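Local coordinates for KLLA0F20702p (Kluyveromyces lactis, PDB 5Y5A), which probably acts as the Est1 subunit of yeast telomerase, which binds Cdc13 and so brings the enzyme to telomeres, at residues I317-G322 with Q328-N333; F275-L278 with G284-F287; L140-Y145 with D154-L159. All coordinates share one frame; numbering follows the deposited sequence.

Interaction 1: residues I317-G322 with Q328-N333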
loop_
_atom_site.group_PDB
_atom_site.type_symbol
_atom_site.label_atom_id
_atom_site.label_comp_id
_atom_site.label_asym_id
_atom_site.label_seq_id
_atom_site.Cartn_x
_atom_site.Cartn_y
_atom_site.Cartn_z
ATOM N N ILE A 317 -0.895 -14.911 8.972
ATOM C CA ILE A 317 -0.869 -13.736 9.823
ATOM C C ILE A 317 -2.271 -13.119 9.893
ATOM O O ILE A 317 -2.571 -12.349 10.796
ATOM C CB ILE A 317 0.157 -12.676 9.328
ATOM C CG1 ILE A 317 0.476 -11.671 10.442
ATOM C CG2 ILE A 317 -0.338 -11.989 8.057
ATOM C CD1 ILE A 317 1.412 -10.535 10.021
ATOM N N LEU A 318 -3.108 -13.441 8.935
ATOM C CA LEU A 318 -4.429 -12.885 8.861
ATOM C C LEU A 318 -5.323 -13.211 10.022
ATOM O O LEU A 318 -5.886 -12.326 10.593
ATOM C CB LEU A 318 -5.068 -13.187 7.532
ATOM C CG LEU A 318 -4.311 -12.626 6.351
ATOM C CD1 LEU A 318 -4.958 -13.003 5.055
ATOM C CD2 LEU A 318 -4.185 -11.133 6.435
ATOM N N PRO A 319 -5.456 -14.466 10.395
ATOM C CA PRO A 319 -6.288 -14.748 11.572
ATOM C C PRO A 319 -5.757 -14.150 12.874
ATOM O O PRO A 319 -6.539 -13.943 13.800
ATOM C CB PRO A 319 -6.272 -16.278 11.655
ATOM C CG PRO A 319 -6.022 -16.721 10.264
ATOM C CD PRO A 319 -5.049 -15.710 9.719
ATOM N N LEU A 320 -4.456 -13.886 12.946
ATOM C CA LEU A 320 -3.876 -13.338 14.164
ATOM C C LEU A 320 -4.274 -11.876 14.294
ATOM O O LEU A 320 -4.689 -11.421 15.359
ATOM C CB LEU A 320 -2.354 -13.489 14.158
ATOM C CG LEU A 320 -1.929 -14.943 13.922
ATOM C CD1 LEU A 320 -0.418 -15.054 13.765
ATOM C CD2 LEU A 320 -2.414 -15.828 15.067
ATOM N N ILE A 321 -4.144 -11.148 13.193
ATOM C CA ILE A 321 -4.598 -9.771 13.134
ATOM C C ILE A 321 -6.117 -9.706 13.314
ATOM O O ILE A 321 -6.632 -8.895 14.088
ATOM C CB ILE A 321 -4.182 -9.128 11.812
ATOM C CG1 ILE A 321 -2.660 -8.972 11.786
ATOM C CG2 ILE A 321 -4.865 -7.777 11.637
ATOM C CD1 ILE A 321 -2.106 -8.502 10.442
ATOM N N GLY A 322 -6.827 -10.587 12.612
ATOM C CA GLY A 322 -8.279 -10.648 12.695
ATOM C C GLY A 322 -8.785 -10.811 14.118
ATOM O O GLY A 322 -9.709 -10.113 14.543
ATOM N N GLN A 328 -14.676 -11.314 18.254
ATOM C CA GLN A 328 -15.890 -12.119 18.222
ATOM C C GLN A 328 -15.994 -12.924 16.937
ATOM O O GLN A 328 -16.375 -14.092 16.961
ATOM C CB GLN A 328 -17.125 -11.233 18.380
ATOM C CG GLN A 328 -17.219 -10.602 19.746
ATOM C CD GLN A 328 -17.145 -11.639 20.843
ATOM O OE1 GLN A 328 -17.931 -12.587 20.865
ATOM N NE2 GLN A 328 -16.184 -11.479 21.748
ATOM N N THR A 329 -15.659 -12.290 15.818
ATOM C CA THR A 329 -15.679 -12.960 14.529
ATOM C C THR A 329 -14.729 -14.157 14.529
ATOM O O THR A 329 -15.034 -15.188 13.952
ATOM C CB THR A 329 -15.303 -11.996 13.390
ATOM O OG1 THR A 329 -16.207 -10.880 13.386
ATOM C CG2 THR A 329 -15.361 -12.701 12.035
ATOM N N TRP A 330 -13.590 -14.034 15.204
ATOM C CA TRP A 330 -12.594 -15.104 15.163
ATOM C C TRP A 330 -12.666 -16.069 16.349
ATOM O O TRP A 330 -11.782 -16.903 16.533
ATOM C CB TRP A 330 -11.195 -14.506 15.041
ATOM C CG TRP A 330 -10.934 -14.025 13.637
ATOM C CD1 TRP A 330 -11.110 -12.760 13.162
ATOM C CD2 TRP A 330 -10.499 -14.817 12.519
ATOM N NE1 TRP A 330 -10.790 -12.706 11.827
ATOM C CE2 TRP A 330 -10.413 -13.956 11.407
ATOM C CE3 TRP A 330 -10.167 -16.164 12.354
ATOM C CZ2 TRP A 330 -10.014 -14.400 10.143
ATOM C CZ3 TRP A 330 -9.766 -16.604 11.097
ATOM C CH2 TRP A 330 -9.693 -15.722 10.010
ATOM N N LYS A 331 -13.737 -15.977 17.131
ATOM C CA LYS A 331 -14.013 -16.982 18.151
ATOM C C LYS A 331 -15.135 -17.905 17.687
ATOM O O LYS A 331 -15.368 -18.956 18.282
ATOM C CB LYS A 331 -14.392 -16.326 19.483
ATOM C CG LYS A 331 -13.240 -15.658 20.211
ATOM C CD LYS A 331 -13.722 -14.894 21.446
ATOM C CE LYS A 331 -12.566 -14.170 22.139
ATOM N NZ LYS A 331 -13.014 -13.362 23.313
ATOM N N ASN A 332 -15.818 -17.514 16.614
ATOM C CA ASN A 332 -17.037 -18.197 16.189
ATOM C C ASN A 332 -16.971 -18.913 14.840
ATOM O O ASN A 332 -18.010 -19.165 14.230
ATOM C CB ASN A 332 -18.200 -17.197 16.141
ATOM C CG ASN A 332 -18.676 -16.775 17.523
ATOM O OD1 ASN A 332 -18.646 -17.559 18.471
ATOM N ND2 ASN A 332 -19.130 -15.530 17.638
ATOM N N ASN A 333 -15.774 -19.242 14.361
ATOM C CA ASN A 333 -15.690 -19.967 13.096
ATOM C C ASN A 333 -14.909 -21.269 13.223
ATOM O O ASN A 333 -14.307 -21.550 14.260
ATOM C CB ASN A 333 -15.087 -19.079 11.996
ATOM C CG ASN A 333 -13.610 -18.805 12.193
ATOM O OD1 ASN A 333 -12.778 -19.690 12.012
ATOM N ND2 ASN A 333 -13.274 -17.560 12.533
#
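Pro-319 and Trp-330 carry the CH-pi part of this contact. Pro-319 CA sits over one face of the indole, 3.9 Å from the centroid of the Trp-330 six-membered ring and 10° off its normal. The same ring face takes apolar contacts from the proline ring. Pro-319 CB lies 3.6 Å from Trp-330 CZ3, and Pro-319 CG lies 3.8 Å from Trp-330 CH2. Trp-330 CG is anti to its carbonyl carbon (chi1 -76°), which sends the indole from the loop to the helix.

Backbone packing involves the pyrrole end of the same ring. Trp-330 NE1 comes within 3.4 Å of Gly-322 CA. A CB on Gly-322 would point at the indole, but the approach is modelled too tightly at one atom pair to bear more.

No hydrogen bond crosses between the segments. Asn-333 ND2 donates to Thr-329 O at 3.3 Å, with an N-H...O angle of 152°, and ties the loop across Trp-330, from residue 333 back to 329. The buried Trp-330 NE1 is satisfied by Leu-279 O, and Thr-329 OG1 bonds to Gly-280 O.

Residues 328-333 belong to the loop between helices 318-325 and 339-379. Helix 285-298 touches both sides of the contact, with Leu-294 on Pro-319 and Leu-290 on Trp-330. Helix 339-379 adds Phe-342 against Pro-319.

Interaction 2: residues F275-L278 with G284-F287; sequences FTNL and GSLF
Two first torsions bring Asn-277 and Leu-286 together. In Asn-277, CG lies opposite the backbone N (chi1 -170°), which carries the amide across to the start of the next helix. In Leu-286, CG stands beside the backbone N, and the two side chains cross at about a right angle.

Asn-277 OD1 accepts a hydrogen bond from Leu-286 N at 3.2 Å. The N-H...O angle is 157°, and the donor is tilted 30° from the carbonyl plane. Leu-286 CB also lies 3.2 Å from Asn-277 OD1, so the oxygen is packed as well as bonded. On the other branch, Asn-277 ND2 rests 3.5 Å from Gly-284 CA. Phe-287 N donates a weak bond to Asn-277 O at 3.0 Å. Next to it, Phe-287 CA makes a CH...O contact of 3.2 Å with Leu-278 O. That oxygen also lies at the edge of the Phe-287 ring, in its plane.

The apolar contact is looser, with Leu-278 CD1 4.0 Å from Leu-286 CB. Phe-251 and Ala-255 of helix 251-263 touch Leu-278, and Phe-258 touches Leu-286.

Without the Asn-277 amide, as with an alanine here, Leu-286 N is likely to lose its side-chain acceptor, and a gap to open beside Gly-284.

Gly-284 holds the N-cap position of helix 285-298. This short connection between consecutive helices, where Asn-277 near the end of helix 271-279 binds first-turn amides of the next, is consistent with the all-helical build of the TPR clan in this N-terminal part of the longer Est1 protein.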
loop_
_atom_site.group_PDB
_atom_site.type_symbol
_atom_site.label_atom_id
_atom_site.label_comp_id
_atom_site.label_asym_id
_atom_site.label_seq_id
_atom_site.Cartn_x
_atom_site.Cartn_y
_atom_site.Cartn_z
ATOM N N PHE A 275 -11.475 -4.062 4.211
ATOM C CA PHE A 275 -10.730 -4.710 5.291
ATOM C C PHE A 275 -11.659 -5.516 6.208
ATOM O O PHE A 275 -11.372 -6.658 6.572
ATOM C CB PHE A 275 -9.982 -3.649 6.102
ATOM C CG PHE A 275 -9.082 -4.201 7.170
ATOM C CD1 PHE A 275 -7.803 -4.654 6.856
ATOM C CD2 PHE A 275 -9.489 -4.221 8.496
ATOM C CE1 PHE A 275 -6.949 -5.137 7.847
ATOM C CE2 PHE A 275 -8.637 -4.702 9.498
ATOM C CZ PHE A 275 -7.366 -5.161 9.165
ATOM N N THR A 276 -12.783 -4.904 6.567
ATOM C CA THR A 276 -13.753 -5.506 7.479
ATOM C C THR A 276 -14.506 -6.661 6.815
ATOM O O THR A 276 -14.798 -7.672 7.451
ATOM C CB THR A 276 -14.750 -4.445 7.971
ATOM O OG1 THR A 276 -14.016 -3.374 8.569
ATOM C CG2 THR A 276 -15.716 -5.019 8.996
ATOM N N ASN A 277 -14.796 -6.504 5.529
ATOM C CA ASN A 277 -15.480 -7.533 4.764
ATOM C C ASN A 277 -14.611 -8.789 4.703
ATOM O O ASN A 277 -15.119 -9.908 4.696
ATOM C CB ASN A 277 -15.810 -7.022 3.360
ATOM C CG ASN A 277 -16.746 -7.950 2.589
ATOM O OD1 ASN A 277 -16.300 -8.795 1.811
ATOM N ND2 ASN A 277 -18.055 -7.781 2.792
ATOM N N LEU A 278 -13.297 -8.583 4.702
ATOM C CA LEU A 278 -12.331 -9.674 4.636
ATOM C C LEU A 278 -12.048 -10.330 5.991
ATOM O O LEU A 278 -11.925 -11.554 6.081
ATOM C CB LEU A 278 -11.016 -9.165 4.033
ATOM C CG LEU A 278 -9.839 -10.145 3.947
ATOM C CD1 LEU A 278 -10.210 -11.408 3.176
ATOM C CD2 LEU A 278 -8.634 -9.468 3.306
ATOM N N GLY A 284 -19.275 -11.562 5.320
ATOM C CA GLY A 284 -18.613 -10.928 4.195
ATOM C C GLY A 284 -18.213 -11.980 3.183
ATOM O O GLY A 284 -17.690 -13.029 3.562
ATOM N N SER A 285 -18.476 -11.722 1.903
ATOM C CA SER A 285 -18.079 -12.667 0.866
ATOM C C SER A 285 -16.563 -12.897 0.914
ATOM O O SER A 285 -16.107 -14.026 0.765
ATOM C CB SER A 285 -18.508 -12.178 -0.518
ATOM O OG SER A 285 -18.004 -10.878 -0.773
ATOM N N LEU A 286 -15.790 -11.841 1.168
ATOM C CA LEU A 286 -14.327 -11.964 1.230
ATOM C C LEU A 286 -13.879 -12.831 2.399
ATOM O O LEU A 286 -12.983 -13.663 2.260
ATOM C CB LEU A 286 -13.663 -10.588 1.336
ATOM C CG LEU A 286 -13.709 -9.730 0.073
ATOM C CD1 LEU A 286 -12.921 -8.453 0.278
ATOM C CD2 LEU A 286 -13.171 -10.513 -1.124
ATOM N N PHE A 287 -14.514 -12.631 3.549
ATOM C CA PHE A 287 -14.227 -13.410 4.748
ATOM C C PHE A 287 -14.489 -14.906 4.548
ATOM O O PHE A 287 -13.687 -15.750 4.960
ATOM C CB PHE A 287 -15.063 -12.891 5.917
ATOM C CG PHE A 287 -14.919 -13.698 7.180
ATOM C CD1 PHE A 287 -13.834 -13.511 8.018
ATOM C CD2 PHE A 287 -15.882 -14.627 7.538
ATOM C CE1 PHE A 287 -13.701 -14.254 9.191
ATOM C CE2 PHE A 287 -15.758 -15.370 8.706
ATOM C CZ PHE A 287 -14.665 -15.182 9.532
#

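Interaction 3: residues L140-Y145 with D154-L159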
loop_
_atom_site.group_PDB
_atom_site.type_symbol
_atom_site.label_atom_id
_atom_site.label_comp_id
_atom_site.label_asym_id
_atom_site.label_seq_id
_atom_site.Cartn_x
_atom_site.Cartn_y
_atom_site.Cartn_z
ATOM N N LEU A 140 -3.317 14.372 -24.041
ATOM C CA LEU A 140 -3.548 15.809 -24.082
ATOM C C LEU A 140 -2.627 16.514 -23.103
ATOM O O LEU A 140 -1.931 17.463 -23.461
ATOM C CB LEU A 140 -5.004 16.141 -23.752
ATOM C CG LEU A 140 -5.308 17.631 -23.559
ATOM C CD1 LEU A 140 -5.146 18.392 -24.867
ATOM C CD2 LEU A 140 -6.694 17.857 -22.979
ATOM N N ILE A 141 -2.623 16.026 -21.869
ATOM C CA ILE A 141 -1.860 16.633 -20.790
ATOM C C ILE A 141 -0.363 16.639 -21.081
ATOM O O ILE A 141 0.286 17.680 -21.001
ATOM C CB ILE A 141 -2.121 15.906 -19.463
ATOM C CG1 ILE A 141 -3.529 16.227 -18.962
ATOM C CG2 ILE A 141 -1.087 16.296 -18.423
ATOM C CD1 ILE A 141 -3.964 15.370 -17.795
ATOM N N PHE A 142 0.161 15.489 -21.435
ATOM C CA PHE A 142 1.566 15.346 -21.714
ATOM C C PHE A 142 2.020 16.058 -22.979
ATOM O O PHE A 142 3.199 16.258 -23.186
ATOM C CB PHE A 142 1.916 13.872 -21.795
ATOM C CG PHE A 142 2.109 13.222 -20.461
ATOM C CD1 PHE A 142 1.041 12.764 -19.748
ATOM C CD2 PHE A 142 3.361 13.069 -19.930
ATOM C CE1 PHE A 142 1.207 12.171 -18.526
ATOM C CE2 PHE A 142 3.536 12.471 -18.707
ATOM C CZ PHE A 142 2.456 12.022 -18.007
ATOM N N ALA A 143 1.076 16.429 -23.825
ATOM C CA ALA A 143 1.387 17.126 -25.072
ATOM C C ALA A 143 1.551 18.628 -24.861
ATOM O O ALA A 143 2.306 19.286 -25.577
ATOM C CB ALA A 143 0.311 16.860 -26.114
ATOM N N ASN A 144 0.835 19.167 -23.880
ATOM C CA ASN A 144 0.879 20.600 -23.594
ATOM C C ASN A 144 1.931 20.999 -22.562
ATOM O O ASN A 144 2.587 22.032 -22.699
ATOM C CB ASN A 144 -0.489 21.083 -23.110
ATOM C CG ASN A 144 -1.451 21.349 -24.245
ATOM O OD1 ASN A 144 -1.579 22.482 -24.711
ATOM N ND2 ASN A 144 -2.137 20.305 -24.694
ATOM N N TYR A 145 2.091 20.184 -21.524
ATOM C CA TYR A 145 2.883 20.603 -20.377
ATOM C C TYR A 145 4.009 19.630 -20.027
ATOM O O TYR A 145 3.873 18.415 -20.190
ATOM C CB TYR A 145 1.963 20.805 -19.168
ATOM C CG TYR A 145 0.742 21.655 -19.475
ATOM C CD1 TYR A 145 0.861 23.022 -19.692
ATOM C CD2 TYR A 145 -0.528 21.089 -19.551
ATOM C CE1 TYR A 145 -0.248 23.802 -19.973
ATOM C CE2 TYR A 145 -1.643 21.863 -19.831
ATOM C CZ TYR A 145 -1.495 23.217 -20.040
ATOM O OH TYR A 145 -2.594 23.996 -20.319
ATOM N N ASP A 154 10.755 9.181 -16.570
ATOM C CA ASP A 154 10.477 7.995 -17.369
ATOM C C ASP A 154 8.991 7.677 -17.454
ATOM O O ASP A 154 8.605 6.681 -18.063
ATOM C CB ASP A 154 11.215 6.799 -16.789
ATOM C CG ASP A 154 10.897 6.585 -15.329
ATOM O OD1 ASP A 154 11.558 7.219 -14.477
ATOM O OD2 ASP A 154 9.981 5.794 -15.027
ATOM N N THR A 155 8.165 8.513 -16.833
ATOM C CA THR A 155 6.719 8.307 -16.835
ATOM C C THR A 155 6.148 8.382 -18.246
ATOM O O THR A 155 5.308 7.565 -18.631
ATOM C CB THR A 155 6.007 9.337 -15.951
ATOM O OG1 THR A 155 6.284 9.053 -14.575
ATOM C CG2 THR A 155 4.501 9.291 -16.167
ATOM N N ARG A 156 6.605 9.325 -19.050
ATOM C CA ARG A 156 6.132 9.415 -20.420
ATOM C C ARG A 156 6.421 8.113 -21.109
ATOM O O ARG A 156 5.565 7.545 -21.736
ATOM C CB ARG A 156 6.865 10.505 -21.180
ATOM C CG ARG A 156 6.177 11.837 -21.191
ATOM C CD ARG A 156 6.997 12.857 -21.953
ATOM N NE ARG A 156 6.106 13.803 -22.584
ATOM C CZ ARG A 156 6.006 15.071 -22.234
ATOM N NH1 ARG A 156 5.573 15.963 -23.099
ATOM N NH2 ARG A 156 6.339 15.450 -21.025
ATOM N N SER A 157 7.643 7.641 -20.993
ATOM C CA SER A 157 8.023 6.388 -21.635
ATOM C C SER A 157 7.062 5.261 -21.283
ATOM O O SER A 157 6.560 4.565 -22.164
ATOM C CB SER A 157 9.446 5.997 -21.231
ATOM O OG SER A 157 10.325 7.103 -21.327
ATOM N N LYS A 158 6.804 5.092 -19.990
ATOM C CA LYS A 158 5.935 4.022 -19.505
ATOM C C LYS A 158 4.512 4.096 -20.040
ATOM O O LYS A 158 3.784 3.106 -19.999
ATOM C CB LYS A 158 5.881 4.033 -17.978
ATOM C CG LYS A 158 7.158 3.613 -17.292
ATOM C CD LYS A 158 6.948 3.583 -15.790
ATOM C CE LYS A 158 8.194 3.139 -15.061
ATOM N NZ LYS A 158 7.983 3.138 -13.589
ATOM N N LEU A 159 4.111 5.269 -20.522
ATOM C CA LEU A 159 2.754 5.456 -21.028
ATOM C C LEU A 159 2.709 5.481 -22.549
ATOM O O LEU A 159 1.666 5.777 -23.135
ATOM C CB LEU A 159 2.122 6.709 -20.418
ATOM C CG LEU A 159 1.751 6.571 -18.942
ATOM C CD1 LEU A 159 1.073 7.825 -18.411
ATOM C CD2 LEU A 159 0.865 5.352 -18.746
#
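Leu-140 O, on the helix end that brings Phe-142 to Arg-156, is gripped by three donors. These are Ala-143 N, Asn-144 N and the side-chain Asn-144 ND2. The ND2 bond is 3.1 Å from Asn-144 ND2 to Leu-140 O and nearly straight, at 174°. The oxygen lies in the Asn-144 amide plane, which holds that amide back against its own helix.

Across the contact, Phe-142 is the main apolar group. Its CG is anti to the carbonyl carbon (chi1 -81°), and the ring reaches toward helix 155-158. Arg-156 slides past it in the opposite direction. The Arg-156 CG methylene packs by Phe-142 CD2, though the modelled 3.3 Å between these two carbons is too short to be trusted. The Arg-156 chain is modelled with a bend at chi3. In that model the guanidinium stands almost perpendicular to the ring, with the planes 86° apart, and one of its faces looks at Phe-142 CB. Its NH1 is placed too near Phe-142 O, so any bond there is doubtful.

Here the end of the long helix 113-144 packs on the short helix 155-158, after an irregular connection, within the all-helical Est1 family region of the TPR clan. Thr-155 CG2 comes 3.9 Å from Phe-142 CZ, while its hydroxyl bonds back to Pro-152 O. Leu-159 CD1 is 4.3 Å from Phe-142 CE1. Ser-188 of helix 179-206 also touches Phe-142, and Leu-192 of that helix touches Leu-159. Tyr-145 OH bonds to Leu-53 O, and its ring meets Phe-180 edge-to-face.

Interactions 1 and 2 are neighbours in the DNA/RNA-binding region of Est1, with centres 12 Å apart. They touch through Phe-287, which packs on Thr-329, Trp-330 and Asn-333. Both use helix 285-298, as a segment in interaction 2 and as a flank in interaction 1. Interaction 3 lies in the other Est1 region, on the opposite side of the chain's centre, about 27 Å from either at the nearest atoms. The residues that meet in interaction 1 are all buried. Interaction 2 reaches the surface at Ser-285, and in interaction 3 Arg-156 is partly exposed. Hydrogen bonds cross between the segments in interaction 2 alone, whereas ring packing dominates the other two.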